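Local coordinates for protein virB8 (PDB 2CC3), which is a homodimeric inner-membrane component of a type IV secretion system, suggested to help direct T-DNA transfer to plant cells, and is represented here by its periplasmic domain, at residues A[14-19]-A[71-76]; A[21-26]-A[133-138]; A[35-40]-A[47-52]; A[78-81]-A[85-88]. One frame throughout, in Å; residues are numbered along the deposited sequence.

Contact 1 (A[14-19]-A[71-76]); sequences SLWEYV and LEVEHI
His75 stands on the indole of Trp16 in a T-shaped pair: the edge of the imidazole points at the face of the six-membered ring, with centroids 4.9 Å apart and planes at 75°. The closest side-chain approach in this pair is His75 CD2 to Trp16 CE3, 3.5 Å. The methylene also bears on the indole, since His75 CB sits 3.7 Å from the centroid of the six-membered ring and only 12° off its normal, a CH-pi contact over the face. The indole reaches the strand because Trp16 CG lies anti to the backbone N (chi1 170°), which sends the ring out from helix 6-23. Its far rim then comes to the backbone of strand 69-82, with Trp16 CZ2 3.3 Å from His75 N, while Val73 lies obliquely beside the benzo end. This is helix-on-sheet packing in the NTF2-like fold to which VirB8 domains belong. Ile88 of the neighbouring strand also touches Trp16, and Leu124 of the second subunit packs on both Trp16 and His75, placing the pair at the dimer interface. No hydrogen bond links the segments, so the contact rests on aromatic and CH-pi attraction; His75 NE2 is bonded to Ser78 OG instead.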
loop_
_atom_site.group_PDB
_atom_site.type_symbol
_atom_site.label_atom_id
_atom_site.label_comp_id
_atom_site.label_asym_id
_atom_site.label_seq_id
_atom_site.Cartn_x
_atom_site.Cartn_y
_atom_site.Cartn_z
ATOM N N SER A 14 3.366 -1.814 -9.415
ATOM C CA SER A 14 2.166 -2.649 -9.062
ATOM C C SER A 14 2.591 -4.112 -8.755
ATOM O O SER A 14 2.031 -4.766 -7.869
ATOM C CB SER A 14 1.065 -2.647 -10.147
ATOM O OG SER A 14 0.710 -1.364 -10.662
ATOM N N LEU A 15 3.586 -4.598 -9.496
ATOM C CA LEU A 15 4.071 -5.975 -9.351
ATOM C C LEU A 15 4.818 -6.165 -8.061
ATOM O O LEU A 15 4.657 -7.196 -7.391
ATOM C CB LEU A 15 4.908 -6.397 -10.565
ATOM C CG LEU A 15 4.139 -6.577 -11.882
ATOM C CD1 LEU A 15 5.095 -6.635 -13.070
ATOM C CD2 LEU A 15 3.256 -7.810 -11.858
ATOM N N TRP A 16 5.562 -5.129 -7.663
ATOM C CA TRP A 16 6.253 -5.111 -6.363
ATOM C C TRP A 16 5.310 -5.009 -5.215
ATOM O O TRP A 16 5.474 -5.665 -4.176
ATOM C CB TRP A 16 7.277 -3.978 -6.276
ATOM C CG TRP A 16 7.759 -3.843 -4.880
ATOM C CD1 TRP A 16 7.555 -2.774 -4.046
ATOM C CD2 TRP A 16 8.454 -4.819 -4.112
ATOM N NE1 TRP A 16 8.091 -3.022 -2.816
ATOM C CE2 TRP A 16 8.654 -4.272 -2.824
ATOM C CE3 TRP A 16 8.933 -6.112 -4.380
ATOM C CZ2 TRP A 16 9.321 -4.970 -1.805
ATOM C CZ3 TRP A 16 9.585 -6.804 -3.365
ATOM C CH2 TRP A 16 9.765 -6.237 -2.102
ATOM N N GLU A 17 4.318 -4.142 -5.358
ATOM C CA GLU A 17 3.254 -4.077 -4.355
ATOM C C GLU A 17 2.556 -5.451 -4.242
ATOM O O GLU A 17 2.275 -5.931 -3.138
ATOM C CB GLU A 17 2.275 -2.969 -4.705
ATOM C CG GLU A 17 1.125 -2.838 -3.743
ATOM C CD GLU A 17 -0.018 -2.040 -4.326
ATOM O OE1 GLU A 17 0.112 -1.489 -5.468
ATOM O OE2 GLU A 17 -1.060 -1.983 -3.642
ATOM N N TYR A 18 2.313 -6.091 -5.382
ATOM C CA TYR A 18 1.808 -7.476 -5.389
ATOM C C TYR A 18 2.687 -8.380 -4.568
ATOM O O TYR A 18 2.240 -9.011 -3.579
ATOM C CB TYR A 18 1.643 -8.044 -6.807
ATOM C CG TYR A 18 0.947 -9.411 -6.831
ATOM C CD1 TYR A 18 -0.451 -9.499 -6.854
ATOM C CD2 TYR A 18 1.694 -10.605 -6.837
ATOM C CE1 TYR A 18 -1.094 -10.742 -6.878
ATOM C CE2 TYR A 18 1.086 -11.837 -6.845
ATOM C CZ TYR A 18 -0.311 -11.914 -6.866
ATOM O OH TYR A 18 -0.932 -13.141 -6.867
ATOM N N VAL A 19 3.954 -8.450 -4.945
ATOM C CA VAL A 19 4.902 -9.254 -4.162
ATOM C C VAL A 19 4.862 -8.890 -2.688
ATOM O O VAL A 19 4.680 -9.761 -1.818
ATOM C CB VAL A 19 6.355 -9.078 -4.681
ATOM C CG1 VAL A 19 7.355 -9.875 -3.823
ATOM C CG2 VAL A 19 6.425 -9.491 -6.103
ATOM N N LEU A 71 6.247 -11.052 8.846
ATOM C CA LEU A 71 7.171 -11.209 7.741
ATOM C C LEU A 71 7.262 -9.875 7.024
ATOM O O LEU A 71 6.242 -9.295 6.666
ATOM C CB LEU A 71 6.689 -12.310 6.773
ATOM C CG LEU A 71 6.675 -13.787 7.207
ATOM C CD1 LEU A 71 5.746 -14.656 6.341
ATOM C CD2 LEU A 71 8.063 -14.414 7.264
ATOM N N GLU A 72 8.493 -9.377 6.862
ATOM C CA GLU A 72 8.780 -8.169 6.096
ATOM C C GLU A 72 9.590 -8.434 4.812
ATOM O O GLU A 72 10.418 -9.344 4.760
ATOM C CB GLU A 72 9.483 -7.124 6.979
ATOM C CG GLU A 72 8.510 -6.418 7.907
ATOM C CD GLU A 72 9.195 -5.598 8.980
ATOM O OE1 GLU A 72 10.324 -5.092 8.726
ATOM O OE2 GLU A 72 8.596 -5.463 10.077
ATOM N N VAL A 73 9.357 -7.596 3.794
ATOM C CA VAL A 73 9.887 -7.814 2.466
ATOM C C VAL A 73 10.597 -6.546 1.998
ATOM O O VAL A 73 10.041 -5.451 2.051
ATOM C CB VAL A 73 8.770 -8.332 1.499
ATOM C CG1 VAL A 73 9.135 -8.159 0.043
ATOM C CG2 VAL A 73 8.483 -9.802 1.768
ATOM N N GLU A 74 11.851 -6.709 1.585
ATOM C CA GLU A 74 12.663 -5.630 1.050
ATOM C C GLU A 74 12.892 -5.895 -0.409
ATOM O O GLU A 74 13.402 -6.954 -0.728
ATOM C CB GLU A 74 14.052 -5.681 1.677
ATOM C CG GLU A 74 14.302 -4.908 2.939
ATOM C CD GLU A 74 15.538 -5.448 3.683
ATOM O OE1 GLU A 74 16.493 -5.926 3.008
ATOM O OE2 GLU A 74 15.551 -5.405 4.930
ATOM N N HIS A 75 12.610 -4.935 -1.289
ATOM C CA HIS A 75 12.919 -5.108 -2.706
ATOM C C HIS A 75 14.431 -5.259 -2.865
ATOM O O HIS A 75 15.194 -4.610 -2.117
ATOM C CB HIS A 75 12.449 -3.899 -3.489
ATOM C CG HIS A 75 12.525 -4.047 -4.984
ATOM N ND1 HIS A 75 13.411 -3.329 -5.761
ATOM C CD2 HIS A 75 11.771 -4.773 -5.848
ATOM C CE1 HIS A 75 13.218 -3.629 -7.033
ATOM N NE2 HIS A 75 12.225 -4.499 -7.113
ATOM N N ILE A 76 14.862 -6.086 -3.828
ATOM C CA ILE A 76 16.266 -6.052 -4.254
ATOM C C ILE A 76 16.400 -5.692 -5.729
ATOM O O ILE A 76 17.088 -4.726 -6.050
ATOM C CB ILE A 76 17.017 -7.330 -3.926
ATOM C CG1 ILE A 76 17.144 -7.493 -2.414
ATOM C CG2 ILE A 76 18.374 -7.366 -4.689
ATOM C CD1 ILE A 76 17.506 -8.899 -1.994
#

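Contact 2 (A[21-26]-A[133-138]); sequences LRESYD and TSYQTS
Tyr135, the residue most buried by this contact, is met by two consecutive residues of the last turn of helix 6-23: Glu23 comes to its ring at the edge and Arg22 over a face. The phenol donates to the carboxylate, and Tyr135 OH to Glu23 OE2 measures 2.5 Å, a very short bond whose exact length should not be pressed at this resolution. Carboxylate and ring planes are only 8° apart, so the acid continues the plane of the ring. Glu23 gets there by folding back, its chain bent at chi2, and the same OE2 lies 3.7 Å from the methyl Thr137 CG2.

Arg22 takes the other course. With chi1 at 174° and the chain extended from CG to NE, it runs along the tyrosine in the opposing direction. Arg22 CD lies over the ring face in a CH-pi contact, 4.1 Å from the Tyr135 centroid, and the guanidinium, its plane 19° from that of the ring, follows the CD2-CE2 side with CD2 under its rim. Arg22 NH1 comes within 3.4 Å of Tyr135 CD2. Here the helix rests on strand 130-139, an outermost strand of the four-stranded antiparallel sheet, as helices line the sheet in NTF2-like folds; Tyr18 adds an edge-to-face partner to Tyr135. The guanidinium has further polar ties: Arg22 NH1 is hydrogen-bonded to Tyr18 OH and also donates to a water at 3.1 Å, which in turn donates to Tyr135 O. On the strand, Thr137 OG1 turns to Tyr90 OH, leaving its methyl to Glu23.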
loop_
_atom_site.group_PDB
_atom_site.type_symbol
_atom_site.label_atom_id
_atom_site.label_comp_id
_atom_site.label_asym_id
_atom_site.label_seq_id
_atom_site.Cartn_x
_atom_site.Cartn_y
_atom_site.Cartn_z
ATOM N N LEU A 21 2.665 -7.337 -0.783
ATOM C CA LEU A 21 1.405 -7.672 -0.094
ATOM C C LEU A 21 1.229 -9.190 0.065
ATOM O O LEU A 21 0.715 -9.672 1.066
ATOM C CB LEU A 21 0.182 -7.055 -0.811
ATOM C CG LEU A 21 -0.109 -5.546 -0.699
ATOM C CD1 LEU A 21 -1.084 -5.150 -1.764
ATOM C CD2 LEU A 21 -0.646 -5.077 0.657
ATOM N N ARG A 22 1.684 -9.944 -0.924
ATOM C CA ARG A 22 1.512 -11.388 -0.906
ATOM C C ARG A 22 2.512 -12.094 0.021
ATOM O O ARG A 22 2.156 -13.094 0.661
ATOM C CB ARG A 22 1.529 -11.939 -2.336
ATOM C CG ARG A 22 1.496 -13.448 -2.384
ATOM C CD ARG A 22 1.092 -14.026 -3.724
ATOM N NE ARG A 22 0.976 -15.486 -3.591
ATOM C CZ ARG A 22 0.469 -16.275 -4.523
ATOM N NH1 ARG A 22 0.015 -15.755 -5.653
ATOM N NH2 ARG A 22 0.402 -17.571 -4.324
ATOM N N GLU A 23 3.734 -11.567 0.127
ATOM C CA GLU A 23 4.805 -12.273 0.813
ATOM C C GLU A 23 5.066 -11.738 2.233
ATOM O O GLU A 23 5.751 -12.388 3.032
ATOM C CB GLU A 23 6.096 -12.260 -0.047
ATOM C CG GLU A 23 5.943 -12.836 -1.480
ATOM C CD GLU A 23 5.457 -14.297 -1.512
ATOM O OE1 GLU A 23 5.631 -14.998 -0.484
ATOM O OE2 GLU A 23 4.908 -14.740 -2.556
ATOM N N SER A 24 4.545 -10.536 2.507
ATOM C CA SER A 24 4.533 -9.930 3.837
ATOM C C SER A 24 3.471 -10.585 4.696
ATOM O O SER A 24 2.554 -11.214 4.163
ATOM C CB SER A 24 4.190 -8.446 3.727
ATOM O OG SER A 24 5.353 -7.677 3.771
ATOM N N TYR A 25 3.577 -10.434 6.015
ATOM C CA TYR A 25 2.484 -10.836 6.923
ATOM C C TYR A 25 2.422 -9.994 8.187
ATOM O O TYR A 25 3.413 -9.821 8.899
ATOM C CB TYR A 25 2.539 -12.316 7.357
ATOM C CG TYR A 25 1.436 -12.647 8.366
ATOM C CD1 TYR A 25 0.113 -12.790 7.938
ATOM C CD2 TYR A 25 1.696 -12.764 9.732
ATOM C CE1 TYR A 25 -0.910 -13.060 8.820
ATOM C CE2 TYR A 25 0.668 -13.042 10.628
ATOM C CZ TYR A 25 -0.636 -13.183 10.153
ATOM O OH TYR A 25 -1.700 -13.474 10.977
ATOM N N ASP A 26 1.229 -9.514 8.488
ATOM C CA ASP A 26 0.987 -8.785 9.728
ATOM C C ASP A 26 -0.479 -9.029 10.047
ATOM O O ASP A 26 -1.340 -8.731 9.225
ATOM C CB ASP A 26 1.273 -7.293 9.489
ATOM C CG ASP A 26 1.196 -6.462 10.754
ATOM O OD1 ASP A 26 2.138 -6.498 11.558
ATOM O OD2 ASP A 26 0.194 -5.736 10.942
ATOM N N THR A 133 -1.352 -13.557 -13.829
ATOM C CA THR A 133 -1.820 -14.807 -14.471
ATOM C C THR A 133 -0.988 -16.067 -14.156
ATOM O O THR A 133 -1.491 -17.213 -14.270
ATOM C CB THR A 133 -1.849 -14.632 -16.000
ATOM O OG1 THR A 133 -0.566 -14.180 -16.470
ATOM C CG2 THR A 133 -2.897 -13.629 -16.363
ATOM N N SER A 134 0.278 -15.852 -13.782
ATOM C CA SER A 134 1.114 -16.867 -13.160
ATOM C C SER A 134 2.075 -16.283 -12.102
ATOM O O SER A 134 2.592 -15.164 -12.246
ATOM C CB SER A 134 1.874 -17.672 -14.216
ATOM O OG SER A 134 2.694 -18.630 -13.574
ATOM N N TYR A 135 2.288 -17.050 -11.039
ATOM C CA TYR A 135 3.100 -16.628 -9.911
ATOM C C TYR A 135 3.725 -17.798 -9.172
ATOM O O TYR A 135 3.020 -18.631 -8.619
ATOM C CB TYR A 135 2.265 -15.909 -8.881
ATOM C CG TYR A 135 3.095 -15.318 -7.752
ATOM C CD1 TYR A 135 3.684 -14.057 -7.896
ATOM C CD2 TYR A 135 3.282 -16.012 -6.536
ATOM C CE1 TYR A 135 4.420 -13.484 -6.853
ATOM C CE2 TYR A 135 4.017 -15.462 -5.525
ATOM C CZ TYR A 135 4.573 -14.174 -5.678
ATOM O OH TYR A 135 5.329 -13.570 -4.673
ATOM N N GLN A 136 5.052 -17.791 -9.104
ATOM C CA GLN A 136 5.816 -18.765 -8.345
ATOM C C GLN A 136 6.954 -18.046 -7.636
ATOM O O GLN A 136 7.502 -17.061 -8.129
ATOM C CB GLN A 136 6.417 -19.822 -9.292
ATOM C CG GLN A 136 5.399 -20.685 -10.057
ATOM C CD GLN A 136 4.845 -20.023 -11.334
ATOM O OE1 GLN A 136 5.562 -19.300 -12.048
ATOM N NE2 GLN A 136 3.542 -20.257 -11.614
ATOM N N THR A 137 7.314 -18.530 -6.471
ATOM C CA THR A 137 8.454 -17.951 -5.811
ATOM C C THR A 137 9.396 -19.012 -5.276
ATOM O O THR A 137 8.991 -20.115 -4.949
ATOM C CB THR A 137 8.038 -16.883 -4.777
ATOM O OG1 THR A 137 9.218 -16.308 -4.208
ATOM C CG2 THR A 137 7.099 -17.469 -3.698
ATOM N N SER A 138 10.672 -18.690 -5.268
ATOM C CA SER A 138 11.670 -19.647 -4.846
ATOM C C SER A 138 12.647 -18.987 -3.910
ATOM O O SER A 138 13.228 -17.954 -4.220
ATOM C CB SER A 138 12.371 -20.200 -6.083
ATOM O OG SER A 138 12.501 -19.147 -7.033
HETATM O O HOH W 1 0.110 -18.178 -7.552
#

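Contact 3 (A[35-40]-A[47-52]); sequences DLVSNF and QNYQQF
With chi1 at 168°, Val37 CG1 is anti to the backbone N, and Tyr49 CG takes the same place on its own residue; together these torsions bring the methyl and the phenol ring into contact. The two side chains cross at about a right angle. Val37 CG1 sits over the centre of the ring, 3.4 Å from the Tyr49 centroid and close to the ring normal, a well-formed CH-pi contact in which CD2 and CE2 are the nearest ring atoms. Tyr49 also packs on Arg22 of helix 6-23.

The segments belong to helices 30-39 and 43-53, which form a helical hairpin: their directions are 151° apart, close to antiparallel, and the local axes approach to 9.9 Å. Ser38 and Gln50 mark the closest CA pair, 7.5 Å apart, and a polar bond joins them. Gln50, extended beyond CG, swings its amide across to donate from NE2 to Ser38 OG at 3.1 Å, with an N-H...O angle of 145° and the oxygen tilted somewhat from the amide plane. Ser38 OG is held a second time, by its hydrogen bond to Tyr34 O one turn earlier in its helix, and it also lies near the plane of the Tyr49 ring, at the edge.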
loop_
_atom_site.group_PDB
_atom_site.type_symbol
_atom_site.label_atom_id
_atom_site.label_comp_id
_atom_site.label_asym_id
_atom_site.label_seq_id
_atom_site.Cartn_x
_atom_site.Cartn_y
_atom_site.Cartn_z
ATOM N N ASP A 35 -7.262 -9.114 0.334
ATOM C CA ASP A 35 -8.214 -8.635 -0.665
ATOM C C ASP A 35 -7.556 -7.998 -1.900
ATOM O O ASP A 35 -7.983 -8.245 -3.037
ATOM C CB ASP A 35 -9.218 -7.646 -0.052
ATOM C CG ASP A 35 -9.982 -8.226 1.121
ATOM O OD1 ASP A 35 -10.441 -9.397 1.048
ATOM O OD2 ASP A 35 -10.130 -7.491 2.127
ATOM N N LEU A 36 -6.562 -7.131 -1.682
ATOM C CA LEU A 36 -5.778 -6.584 -2.793
ATOM C C LEU A 36 -5.053 -7.700 -3.585
ATOM O O LEU A 36 -5.131 -7.737 -4.784
ATOM C CB LEU A 36 -4.787 -5.492 -2.317
ATOM C CG LEU A 36 -5.123 -3.978 -2.297
ATOM C CD1 LEU A 36 -3.851 -3.137 -2.358
ATOM C CD2 LEU A 36 -6.056 -3.545 -3.434
ATOM N N VAL A 37 -4.373 -8.617 -2.901
ATOM C CA VAL A 37 -3.710 -9.728 -3.582
ATOM C C VAL A 37 -4.709 -10.520 -4.432
ATOM O O VAL A 37 -4.453 -10.760 -5.605
ATOM C CB VAL A 37 -2.970 -10.692 -2.599
ATOM C CG1 VAL A 37 -2.573 -11.957 -3.328
ATOM C CG2 VAL A 37 -1.722 -9.998 -2.008
ATOM N N SER A 38 -5.849 -10.892 -3.837
ATOM C CA SER A 38 -6.920 -11.666 -4.543
ATOM C C SER A 38 -7.477 -10.966 -5.782
ATOM O O SER A 38 -7.737 -11.599 -6.798
ATOM C CB SER A 38 -8.090 -11.969 -3.584
ATOM O OG SER A 38 -7.646 -12.624 -2.394
ATOM N N ASN A 39 -7.681 -9.654 -5.685
ATOM C CA ASN A 39 -8.280 -8.882 -6.787
ATOM C C ASN A 39 -7.360 -8.720 -7.986
ATOM O O ASN A 39 -7.802 -8.621 -9.130
ATOM C CB ASN A 39 -8.729 -7.512 -6.276
ATOM C CG ASN A 39 -9.952 -7.607 -5.400
ATOM O OD1 ASN A 39 -10.838 -8.412 -5.663
ATOM N ND2 ASN A 39 -10.010 -6.784 -4.358
ATOM N N PHE A 40 -6.068 -8.692 -7.691
ATOM C CA PHE A 40 -4.996 -8.560 -8.663
ATOM C C PHE A 40 -4.698 -9.868 -9.456
ATOM O O PHE A 40 -3.947 -9.841 -10.426
ATOM C CB PHE A 40 -3.701 -8.215 -7.895
ATOM C CG PHE A 40 -3.324 -6.733 -7.873
ATOM C CD1 PHE A 40 -3.645 -5.923 -6.772
ATOM C CD2 PHE A 40 -2.571 -6.171 -8.901
ATOM C CE1 PHE A 40 -3.268 -4.549 -6.722
ATOM C CE2 PHE A 40 -2.188 -4.804 -8.864
ATOM C CZ PHE A 40 -2.537 -4.001 -7.770
ATOM N N GLN A 47 -6.574 -18.694 -6.412
ATOM C CA GLN A 47 -6.888 -19.892 -5.658
ATOM C C GLN A 47 -5.668 -20.482 -4.973
ATOM O O GLN A 47 -5.759 -20.889 -3.824
ATOM C CB GLN A 47 -7.587 -20.909 -6.553
ATOM C CG GLN A 47 -8.989 -20.467 -6.891
ATOM C CD GLN A 47 -9.469 -21.033 -8.196
ATOM O OE1 GLN A 47 -8.684 -21.305 -9.105
ATOM N NE2 GLN A 47 -10.781 -21.194 -8.312
ATOM N N ASN A 48 -4.533 -20.520 -5.667
ATOM C CA ASN A 48 -3.261 -20.898 -5.035
ATOM C C ASN A 48 -2.967 -20.031 -3.807
ATOM O O ASN A 48 -2.645 -20.534 -2.734
ATOM C CB ASN A 48 -2.128 -20.806 -6.054
ATOM C CG ASN A 48 -0.764 -21.229 -5.488
ATOM O OD1 ASN A 48 0.194 -20.441 -5.490
ATOM N ND2 ASN A 48 -0.669 -22.468 -5.023
ATOM N N TYR A 49 -3.112 -18.721 -3.950
ATOM C CA TYR A 49 -2.821 -17.828 -2.833
ATOM C C TYR A 49 -3.778 -18.039 -1.661
ATOM O O TYR A 49 -3.345 -18.122 -0.490
ATOM C CB TYR A 49 -2.858 -16.357 -3.289
ATOM C CG TYR A 49 -2.906 -15.354 -2.134
ATOM C CD1 TYR A 49 -1.782 -15.159 -1.306
ATOM C CD2 TYR A 49 -4.072 -14.599 -1.883
ATOM C CE1 TYR A 49 -1.806 -14.250 -0.240
ATOM C CE2 TYR A 49 -4.116 -13.671 -0.817
ATOM C CZ TYR A 49 -2.974 -13.508 -0.007
ATOM O OH TYR A 49 -2.990 -12.616 1.032
ATOM N N GLN A 50 -5.076 -18.118 -1.979
ATOM C CA GLN A 50 -6.115 -18.261 -0.967
ATOM C C GLN A 50 -6.051 -19.567 -0.183
ATOM O O GLN A 50 -6.287 -19.567 1.036
ATOM C CB GLN A 50 -7.503 -18.048 -1.584
ATOM C CG GLN A 50 -7.749 -16.589 -1.980
ATOM C CD GLN A 50 -9.148 -16.301 -2.511
ATOM O OE1 GLN A 50 -9.834 -17.182 -3.011
ATOM N NE2 GLN A 50 -9.558 -15.031 -2.430
ATOM N N GLN A 51 -5.712 -20.662 -0.870
ATOM C CA GLN A 51 -5.595 -21.974 -0.240
ATOM C C GLN A 51 -4.382 -22.042 0.687
ATOM O O GLN A 51 -4.395 -22.746 1.695
ATOM C CB GLN A 51 -5.523 -23.074 -1.307
ATOM C CG GLN A 51 -6.261 -24.362 -0.921
ATOM C CD GLN A 51 -5.509 -25.177 0.121
ATOM O OE1 GLN A 51 -4.269 -25.216 0.125
ATOM N NE2 GLN A 51 -6.254 -25.830 1.011
ATOM N N PHE A 52 -3.336 -21.305 0.331
ATOM C CA PHE A 52 -2.166 -21.194 1.178
ATOM C C PHE A 52 -2.441 -20.312 2.414
ATOM O O PHE A 52 -2.220 -20.721 3.560
ATOM C CB PHE A 52 -0.952 -20.671 0.393
ATOM C CG PHE A 52 0.148 -20.208 1.281
ATOM C CD1 PHE A 52 0.852 -21.125 2.054
ATOM C CD2 PHE A 52 0.422 -18.851 1.427
ATOM C CE1 PHE A 52 1.825 -20.708 2.917
ATOM C CE2 PHE A 52 1.417 -18.424 2.302
ATOM C CZ PHE A 52 2.117 -19.351 3.038
#

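Contact 4 (A[78-81]-A[85-88]); sequences SNDV and VQQI
Gln86 spans the hairpin toward Asp80, its non-hydrogen-bonded partner across strands 69-82 and 85-96. From Gln86 CB, 3.9 Å from Asn79 O, the chain heads over the neighbouring strand, CG being anti to the backbone N (chi1 -155°). Gln86 CG then approaches Asn79 O to 3.3 Å. At CD the amide divides its contacts: OE1 passes by Ser78 CB and accepts from a water at 2.9 Å, itself bonded to Ser78 OG, which also bonds His75 NE2, while Gln86 NE2 donates to Asp80 OD1 at 3.1 Å. That bond is fairly straight, 159° at the hydrogen. It lies near the plane of the amide but strikes OD1 from above the carboxylate plane, the two flat groups being turned 79° apart; a weak second bond goes to OD2. Asn12 OD1, on helix 6-23, also bonds Gln86 NE2.

Beneath these side chains runs the ladder of an antiparallel beta hairpin. Asn79 and Gln87 form a hydrogen-bonded pair, Asn79 N to Gln87 O and Gln87 N to Asn79 O both measuring 2.8 Å. Nearer the turn, Val81 N donates to Val85 O, and Val81 CG2 rests on Val85 CG1.

Ser78, Asp80, Gln86 and Ile88 share the face on which helix 6-23 lies, where Leu15 and Trp16 touch Ile88. The chemistry implies that the Gln86 amide is fixed in rotation, since its oxygen accepts from water while its nitrogen donates both to a carboxylate and to the helix.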
loop_
_atom_site.group_PDB
_atom_site.type_symbol
_atom_site.label_atom_id
_atom_site.label_comp_id
_atom_site.label_asym_id
_atom_site.label_seq_id
_atom_site.Cartn_x
_atom_site.Cartn_y
_atom_site.Cartn_z
ATOM N N SER A 78 14.193 -5.727 -9.914
ATOM C CA SER A 78 13.149 -6.179 -10.848
ATOM C C SER A 78 13.735 -6.307 -12.235
ATOM O O SER A 78 14.346 -5.363 -12.729
ATOM C CB SER A 78 11.949 -5.230 -10.892
ATOM O OG SER A 78 11.305 -5.243 -9.659
ATOM N N ASN A 79 13.534 -7.468 -12.862
ATOM C CA ASN A 79 14.129 -7.734 -14.172
ATOM C C ASN A 79 13.040 -8.249 -15.103
ATOM O O ASN A 79 12.344 -9.213 -14.769
ATOM C CB ASN A 79 15.313 -8.733 -14.055
ATOM C CG ASN A 79 16.239 -8.435 -12.845
ATOM O OD1 ASN A 79 16.935 -7.410 -12.802
ATOM N ND2 ASN A 79 16.232 -9.337 -11.848
ATOM N N ASP A 80 12.859 -7.586 -16.243
ATOM C CA ASP A 80 11.911 -8.060 -17.243
ATOM C C ASP A 80 12.579 -9.154 -18.055
ATOM O O ASP A 80 13.619 -8.936 -18.654
ATOM C CB ASP A 80 11.415 -6.920 -18.140
ATOM C CG ASP A 80 10.664 -5.854 -17.363
ATOM O OD1 ASP A 80 9.421 -5.928 -17.262
ATOM O OD2 ASP A 80 11.326 -4.949 -16.835
ATOM N N VAL A 81 12.012 -10.351 -18.030
ATOM C CA VAL A 81 12.608 -11.462 -18.767
ATOM C C VAL A 81 12.058 -11.559 -20.195
ATOM O O VAL A 81 12.826 -11.683 -21.146
ATOM C CB VAL A 81 12.540 -12.813 -17.996
ATOM C CG1 VAL A 81 13.924 -13.215 -17.520
ATOM C CG2 VAL A 81 11.601 -12.732 -16.827
ATOM N N VAL A 85 6.377 -10.950 -18.280
ATOM C CA VAL A 85 7.096 -11.751 -17.260
ATOM C C VAL A 85 8.181 -10.873 -16.587
ATOM O O VAL A 85 8.967 -10.195 -17.250
ATOM C CB VAL A 85 7.709 -13.103 -17.835
ATOM C CG1 VAL A 85 8.160 -14.058 -16.713
ATOM C CG2 VAL A 85 6.667 -13.855 -18.667
ATOM N N GLN A 86 8.161 -10.836 -15.265
ATOM C CA GLN A 86 9.130 -10.090 -14.534
ATOM C C GLN A 86 9.604 -11.017 -13.418
ATOM O O GLN A 86 8.795 -11.801 -12.872
ATOM C CB GLN A 86 8.535 -8.780 -13.982
ATOM C CG GLN A 86 9.592 -7.690 -13.730
ATOM C CD GLN A 86 9.006 -6.310 -13.325
ATOM O OE1 GLN A 86 8.569 -6.118 -12.178
ATOM N NE2 GLN A 86 9.045 -5.343 -14.260
ATOM N N GLN A 87 10.909 -10.978 -13.135
ATOM C CA GLN A 87 11.415 -11.617 -11.942
ATOM C C GLN A 87 11.784 -10.546 -10.941
ATOM O O GLN A 87 12.362 -9.515 -11.300
ATOM C CB GLN A 87 12.611 -12.537 -12.250
ATOM C CG GLN A 87 12.183 -13.826 -12.900
ATOM C CD GLN A 87 13.309 -14.807 -13.117
ATOM O OE1 GLN A 87 14.163 -14.619 -13.986
ATOM N NE2 GLN A 87 13.302 -15.878 -12.349
ATOM N N ILE A 88 11.440 -10.806 -9.684
ATOM C CA ILE A 88 11.660 -9.867 -8.587
ATOM C C ILE A 88 12.401 -10.525 -7.449
ATOM O O ILE A 88 11.862 -11.437 -6.800
ATOM C CB ILE A 88 10.316 -9.312 -8.048
ATOM C CG1 ILE A 88 9.574 -8.566 -9.151
ATOM C CG2 ILE A 88 10.562 -8.412 -6.837
ATOM C CD1 ILE A 88 8.217 -8.107 -8.760
HETATM O O HOH W 2 8.954 -4.528 -9.832
HETATM O O HOH W 3 8.410 -7.903 -18.491
#

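How the contacts relate
From the N terminus, helix 6-23 supplies the first segments of contacts 1 and 2. Contact 3 comes next, a short closure between helices 30-39 and 43-53 that falls within the longer loops of both. Contact 1 closes when the chain reaches strand 69-82, and contact 4 then opens and shuts across the hairpin to strand 85-96. Contact 2 closes last, at strand 130-139, so it encloses contacts 3 and 4 and crosses contact 1. Helix 6-23 is thereby tied to both outermost strands of the sheet. Val19 of contact 1 packs against Ile88 of contact 4, whereas Leu21 of contact 2 meets Leu36 of contact 3; contacts 3 and 4 do not touch.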